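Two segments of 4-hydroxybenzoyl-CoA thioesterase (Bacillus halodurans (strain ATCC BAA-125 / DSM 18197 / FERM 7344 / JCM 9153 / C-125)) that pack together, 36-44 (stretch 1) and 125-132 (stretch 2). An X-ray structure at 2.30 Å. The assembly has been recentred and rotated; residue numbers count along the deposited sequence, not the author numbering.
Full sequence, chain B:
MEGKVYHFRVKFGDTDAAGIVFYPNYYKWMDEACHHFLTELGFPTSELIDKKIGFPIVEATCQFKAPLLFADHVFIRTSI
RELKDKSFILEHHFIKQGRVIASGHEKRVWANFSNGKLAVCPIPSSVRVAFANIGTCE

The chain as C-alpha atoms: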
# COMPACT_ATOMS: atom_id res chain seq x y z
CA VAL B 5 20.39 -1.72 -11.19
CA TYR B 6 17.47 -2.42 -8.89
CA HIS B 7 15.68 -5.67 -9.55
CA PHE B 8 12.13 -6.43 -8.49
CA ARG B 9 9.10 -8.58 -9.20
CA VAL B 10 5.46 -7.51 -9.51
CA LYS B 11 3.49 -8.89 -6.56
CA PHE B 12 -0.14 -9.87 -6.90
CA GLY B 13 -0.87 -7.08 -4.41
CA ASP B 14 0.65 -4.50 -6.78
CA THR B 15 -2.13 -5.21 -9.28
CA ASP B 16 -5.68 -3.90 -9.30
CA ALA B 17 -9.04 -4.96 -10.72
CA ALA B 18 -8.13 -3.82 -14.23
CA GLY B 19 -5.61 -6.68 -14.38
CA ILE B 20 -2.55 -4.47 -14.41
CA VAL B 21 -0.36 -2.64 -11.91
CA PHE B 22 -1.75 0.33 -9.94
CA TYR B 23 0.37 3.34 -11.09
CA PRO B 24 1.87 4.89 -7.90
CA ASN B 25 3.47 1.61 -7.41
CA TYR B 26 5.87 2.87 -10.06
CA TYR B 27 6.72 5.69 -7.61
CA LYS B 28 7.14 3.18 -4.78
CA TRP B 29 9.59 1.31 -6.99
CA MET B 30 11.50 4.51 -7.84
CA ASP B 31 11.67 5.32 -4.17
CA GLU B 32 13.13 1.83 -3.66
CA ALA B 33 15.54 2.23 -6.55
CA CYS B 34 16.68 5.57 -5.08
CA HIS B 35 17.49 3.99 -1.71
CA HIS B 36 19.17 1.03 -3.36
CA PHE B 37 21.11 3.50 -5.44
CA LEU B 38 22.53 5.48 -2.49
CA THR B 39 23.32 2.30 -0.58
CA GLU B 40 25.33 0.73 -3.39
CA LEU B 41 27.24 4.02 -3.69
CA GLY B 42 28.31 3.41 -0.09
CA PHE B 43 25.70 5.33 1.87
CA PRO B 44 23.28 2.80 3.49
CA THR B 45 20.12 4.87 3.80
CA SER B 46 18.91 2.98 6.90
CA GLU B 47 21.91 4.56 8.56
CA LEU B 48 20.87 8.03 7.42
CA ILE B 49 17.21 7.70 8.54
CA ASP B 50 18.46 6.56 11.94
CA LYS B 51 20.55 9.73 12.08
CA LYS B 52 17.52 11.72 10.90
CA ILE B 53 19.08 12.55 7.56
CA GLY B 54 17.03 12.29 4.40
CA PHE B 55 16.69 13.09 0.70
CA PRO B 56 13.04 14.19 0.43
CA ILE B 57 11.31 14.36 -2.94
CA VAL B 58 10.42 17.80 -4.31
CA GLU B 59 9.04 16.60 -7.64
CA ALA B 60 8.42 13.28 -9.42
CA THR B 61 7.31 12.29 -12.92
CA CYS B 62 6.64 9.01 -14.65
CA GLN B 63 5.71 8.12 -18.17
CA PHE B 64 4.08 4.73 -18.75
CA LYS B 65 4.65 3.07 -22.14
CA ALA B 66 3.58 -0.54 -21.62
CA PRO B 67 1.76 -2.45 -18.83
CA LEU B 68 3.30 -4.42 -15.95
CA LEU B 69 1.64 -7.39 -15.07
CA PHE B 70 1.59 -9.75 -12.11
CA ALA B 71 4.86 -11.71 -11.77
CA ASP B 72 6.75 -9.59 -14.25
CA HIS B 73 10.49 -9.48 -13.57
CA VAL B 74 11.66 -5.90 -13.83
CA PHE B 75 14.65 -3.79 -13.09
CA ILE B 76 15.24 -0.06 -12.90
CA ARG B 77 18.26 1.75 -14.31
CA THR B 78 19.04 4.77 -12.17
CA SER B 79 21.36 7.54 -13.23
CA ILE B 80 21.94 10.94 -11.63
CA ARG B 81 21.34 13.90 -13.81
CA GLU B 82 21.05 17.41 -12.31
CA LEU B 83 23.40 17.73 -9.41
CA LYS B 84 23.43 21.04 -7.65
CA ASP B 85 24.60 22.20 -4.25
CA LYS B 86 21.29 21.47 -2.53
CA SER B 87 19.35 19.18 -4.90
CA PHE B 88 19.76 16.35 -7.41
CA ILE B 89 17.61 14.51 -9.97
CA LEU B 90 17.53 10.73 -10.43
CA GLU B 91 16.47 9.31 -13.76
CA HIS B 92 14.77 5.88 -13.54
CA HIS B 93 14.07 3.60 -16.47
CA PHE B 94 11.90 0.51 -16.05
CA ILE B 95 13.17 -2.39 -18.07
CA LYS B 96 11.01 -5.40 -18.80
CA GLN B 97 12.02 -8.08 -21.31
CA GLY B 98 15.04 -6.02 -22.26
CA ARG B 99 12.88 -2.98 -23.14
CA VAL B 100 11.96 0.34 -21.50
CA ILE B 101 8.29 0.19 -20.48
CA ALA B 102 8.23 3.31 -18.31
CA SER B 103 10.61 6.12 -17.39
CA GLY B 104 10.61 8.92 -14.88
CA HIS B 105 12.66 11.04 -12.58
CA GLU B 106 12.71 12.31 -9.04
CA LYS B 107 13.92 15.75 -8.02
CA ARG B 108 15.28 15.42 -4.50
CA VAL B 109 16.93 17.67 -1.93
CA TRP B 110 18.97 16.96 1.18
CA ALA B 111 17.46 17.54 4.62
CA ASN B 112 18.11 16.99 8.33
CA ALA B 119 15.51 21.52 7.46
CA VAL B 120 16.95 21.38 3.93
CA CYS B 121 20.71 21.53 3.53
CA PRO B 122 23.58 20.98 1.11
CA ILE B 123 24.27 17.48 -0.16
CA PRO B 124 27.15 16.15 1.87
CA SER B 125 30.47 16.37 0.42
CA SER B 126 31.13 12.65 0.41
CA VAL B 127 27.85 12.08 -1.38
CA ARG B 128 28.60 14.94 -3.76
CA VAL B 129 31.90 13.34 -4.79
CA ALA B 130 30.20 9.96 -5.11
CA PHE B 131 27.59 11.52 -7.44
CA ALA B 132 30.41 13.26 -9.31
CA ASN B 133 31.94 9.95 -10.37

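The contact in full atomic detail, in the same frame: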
# COMPACT_ATOMS: atom_id res chain seq x y z
N HIS B 36 18.24 2.09 -2.99
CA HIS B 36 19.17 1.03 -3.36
C HIS B 36 20.35 1.65 -4.07
O HIS B 36 21.46 1.13 -4.03
CB HIS B 36 18.48 0.03 -4.28
CG HIS B 36 19.42 -0.90 -4.96
ND1 HIS B 36 20.12 -0.55 -6.10
CD2 HIS B 36 19.77 -2.18 -4.69
CE1 HIS B 36 20.86 -1.57 -6.49
NE2 HIS B 36 20.67 -2.57 -5.66
N PHE B 37 20.09 2.77 -4.73
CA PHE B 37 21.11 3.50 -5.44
C PHE B 37 22.11 4.08 -4.45
O PHE B 37 23.29 3.85 -4.58
CB PHE B 37 20.45 4.59 -6.27
CG PHE B 37 21.40 5.38 -7.13
CD1 PHE B 37 21.96 4.82 -8.26
CD2 PHE B 37 21.70 6.70 -6.82
CE1 PHE B 37 22.83 5.55 -9.05
CE2 PHE B 37 22.56 7.44 -7.61
CZ PHE B 37 23.14 6.86 -8.72
N LEU B 38 21.64 4.82 -3.45
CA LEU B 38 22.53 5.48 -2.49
C LEU B 38 23.33 4.46 -1.66
O LEU B 38 24.49 4.68 -1.32
CB LEU B 38 21.73 6.38 -1.54
CG LEU B 38 21.27 7.73 -2.09
CD1 LEU B 38 20.35 8.42 -1.13
CD2 LEU B 38 22.48 8.60 -2.37
N THR B 39 22.68 3.35 -1.34
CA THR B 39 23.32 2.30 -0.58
C THR B 39 24.48 1.68 -1.35
O THR B 39 25.58 1.51 -0.82
CB THR B 39 22.31 1.22 -0.16
OG1 THR B 39 21.43 1.76 0.83
CG2 THR B 39 23.02 -0.01 0.39
N GLU B 40 24.25 1.34 -2.61
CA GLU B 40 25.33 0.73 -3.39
C GLU B 40 26.48 1.70 -3.64
O GLU B 40 27.61 1.27 -3.86
CB GLU B 40 24.80 0.15 -4.69
CG GLU B 40 23.83 -1.01 -4.48
CD GLU B 40 24.49 -2.31 -3.99
OE1 GLU B 40 25.27 -2.90 -4.77
OE2 GLU B 40 24.20 -2.74 -2.84
N LEU B 41 26.20 3.00 -3.60
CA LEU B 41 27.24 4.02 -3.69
C LEU B 41 28.06 4.09 -2.41
O LEU B 41 29.09 4.73 -2.37
CB LEU B 41 26.65 5.40 -3.97
CG LEU B 41 26.37 5.77 -5.43
CD1 LEU B 41 25.75 7.15 -5.52
CD2 LEU B 41 27.65 5.71 -6.28
N GLY B 42 27.58 3.44 -1.35
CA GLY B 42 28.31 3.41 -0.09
C GLY B 42 27.65 4.14 1.06
O GLY B 42 28.24 4.29 2.13
N PHE B 43 26.42 4.59 0.85
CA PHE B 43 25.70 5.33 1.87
C PHE B 43 24.39 4.61 2.20
O PHE B 43 23.34 4.96 1.66
CB PHE B 43 25.44 6.76 1.40
CG PHE B 43 26.66 7.43 0.81
CD1 PHE B 43 27.53 8.15 1.62
CD2 PHE B 43 26.96 7.30 -0.54
CE1 PHE B 43 28.66 8.75 1.09
CE2 PHE B 43 28.09 7.90 -1.09
CZ PHE B 43 28.94 8.63 -0.27
N PRO B 44 24.45 3.58 3.07
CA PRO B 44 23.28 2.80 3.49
C PRO B 44 22.23 3.72 4.09
O PRO B 44 22.44 4.25 5.17
CB PRO B 44 23.82 1.90 4.61
CG PRO B 44 25.30 1.84 4.38
CD PRO B 44 25.71 3.09 3.66
N SER B 125 29.33 16.32 1.25
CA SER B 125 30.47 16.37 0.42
C SER B 125 30.88 14.99 -0.07
O SER B 125 31.21 14.82 -1.20
CB SER B 125 31.55 17.08 1.22
OG SER B 125 31.93 16.38 2.36
N SER B 126 30.82 14.00 0.79
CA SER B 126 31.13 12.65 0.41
C SER B 126 30.15 12.11 -0.60
O SER B 126 30.53 11.39 -1.47
CB SER B 126 31.07 11.81 1.63
OG SER B 126 29.92 12.15 2.33
N VAL B 127 28.89 12.44 -0.43
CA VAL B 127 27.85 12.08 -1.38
C VAL B 127 28.06 12.85 -2.68
O VAL B 127 28.01 12.28 -3.76
CB VAL B 127 26.45 12.36 -0.81
CG1 VAL B 127 25.39 12.01 -1.82
CG2 VAL B 127 26.23 11.56 0.47
N ARG B 128 28.33 14.14 -2.57
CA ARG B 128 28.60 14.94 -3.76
C ARG B 128 29.66 14.29 -4.64
O ARG B 128 29.43 14.07 -5.82
CB ARG B 128 29.02 16.36 -3.36
CG ARG B 128 29.06 17.35 -4.51
CD ARG B 128 29.37 18.75 -4.01
NE ARG B 128 30.56 18.76 -3.15
CZ ARG B 128 30.56 19.06 -1.86
NH1 ARG B 128 29.42 19.39 -1.25
NH2 ARG B 128 31.70 19.03 -1.16
N VAL B 129 30.80 13.97 -4.05
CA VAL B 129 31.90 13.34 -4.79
C VAL B 129 31.52 11.98 -5.37
O VAL B 129 32.01 11.57 -6.42
CB VAL B 129 33.15 13.17 -3.90
CG1 VAL B 129 34.18 12.24 -4.57
CG2 VAL B 129 33.77 14.53 -3.57
N ALA B 130 30.65 11.27 -4.66
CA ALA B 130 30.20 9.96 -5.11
C ALA B 130 29.25 10.10 -6.31
O ALA B 130 29.26 9.27 -7.21
CB ALA B 130 29.55 9.17 -3.96
N PHE B 131 28.43 11.15 -6.30
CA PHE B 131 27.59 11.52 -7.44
C PHE B 131 28.43 12.06 -8.60
O PHE B 131 28.05 11.92 -9.76
CB PHE B 131 26.57 12.60 -7.03
CG PHE B 131 25.43 12.09 -6.21
CD1 PHE B 131 25.10 10.75 -6.21
CD2 PHE B 131 24.67 12.96 -5.44
CE1 PHE B 131 24.04 10.28 -5.46
CE2 PHE B 131 23.62 12.50 -4.68
CZ PHE B 131 23.30 11.16 -4.69
N ALA B 132 29.55 12.69 -8.28
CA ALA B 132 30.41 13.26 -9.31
C ALA B 132 31.45 12.26 -9.78
O ALA B 132 32.61 12.61 -10.02
CB ALA B 132 31.07 14.54 -8.81

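This is a small, apolar contact in which the last turn of one helix and the loop that follows it pack against a second helix through two phenylalanines, one from each stretch, with no hydrogen bond crossing between them. Together the two surfaces bury about 320 Å², and at least 83 residues of sequence separate any two that touch.

The backbones stay well apart, the nearest CA atoms being those of Leu41 and Ala130 at 6.8 Å, with Phe43 and Val127 next at 7.8 Å. Side chains fill the space between, while the backbone polar groups are largely satisfied locally. In stretch 2, Ala130 N bonds to Ser126 O and Phe131 N to Val127 O in regular helical fashion. In stretch 1 the chain leaves the helix through a Schellman motif: Phe43 N reaches back to Leu38 O (2.9 Å) and Gly42 N to Thr39 O (2.8 Å). Gly42 has a positive phi of 113°, where a CB would be jammed against the carbonyl O of Leu41; this backbone requirement, rather than any contact with stretch 2, accounts for glycine. The turn leads directly into Phe43, whose CA-to-CB bond points toward the second helix.

Phe43 has the largest area covered by the opposing stretch. Val127 CG2 lies over one face of its ring, 3.9 Å from the centroid and 16° off the normal, a CH-pi contact in which a slightly polarised methyl meets the pi electrons. Ala130 CB sits instead at the ring edge, 3.5 Å from Phe43 CE2. Alanine suits this position: its CB points toward stretch 1, and the short side chain lets the aromatic ring come close to the helix. Near the ring's tip, Phe43 CZ comes within 3.4 Å of Ser126 O, a van der Waals approach to a carbonyl already engaged within its own helix.

Phe131 forms the second centre. Its CA-to-CB bond points sideways, but with chi1 at -75° (m) the ring end comes nearer to stretch 1 and meets three apolar side chains. Leu38 CD2 lies 3.6 Å from Phe131 CZ, Leu41 CD1 lies 3.6 Å from Phe131 CE1, and Phe37 CE2 approaches Phe131 CE1 at 3.9 Å. Each leucine brings one methyl against the ring, both from the same side of its plane, and dispersion and the exclusion of water favour such pairings. The CA-to-CB bond of Arg128 points away from stretch 1, and its side chain makes no contact there.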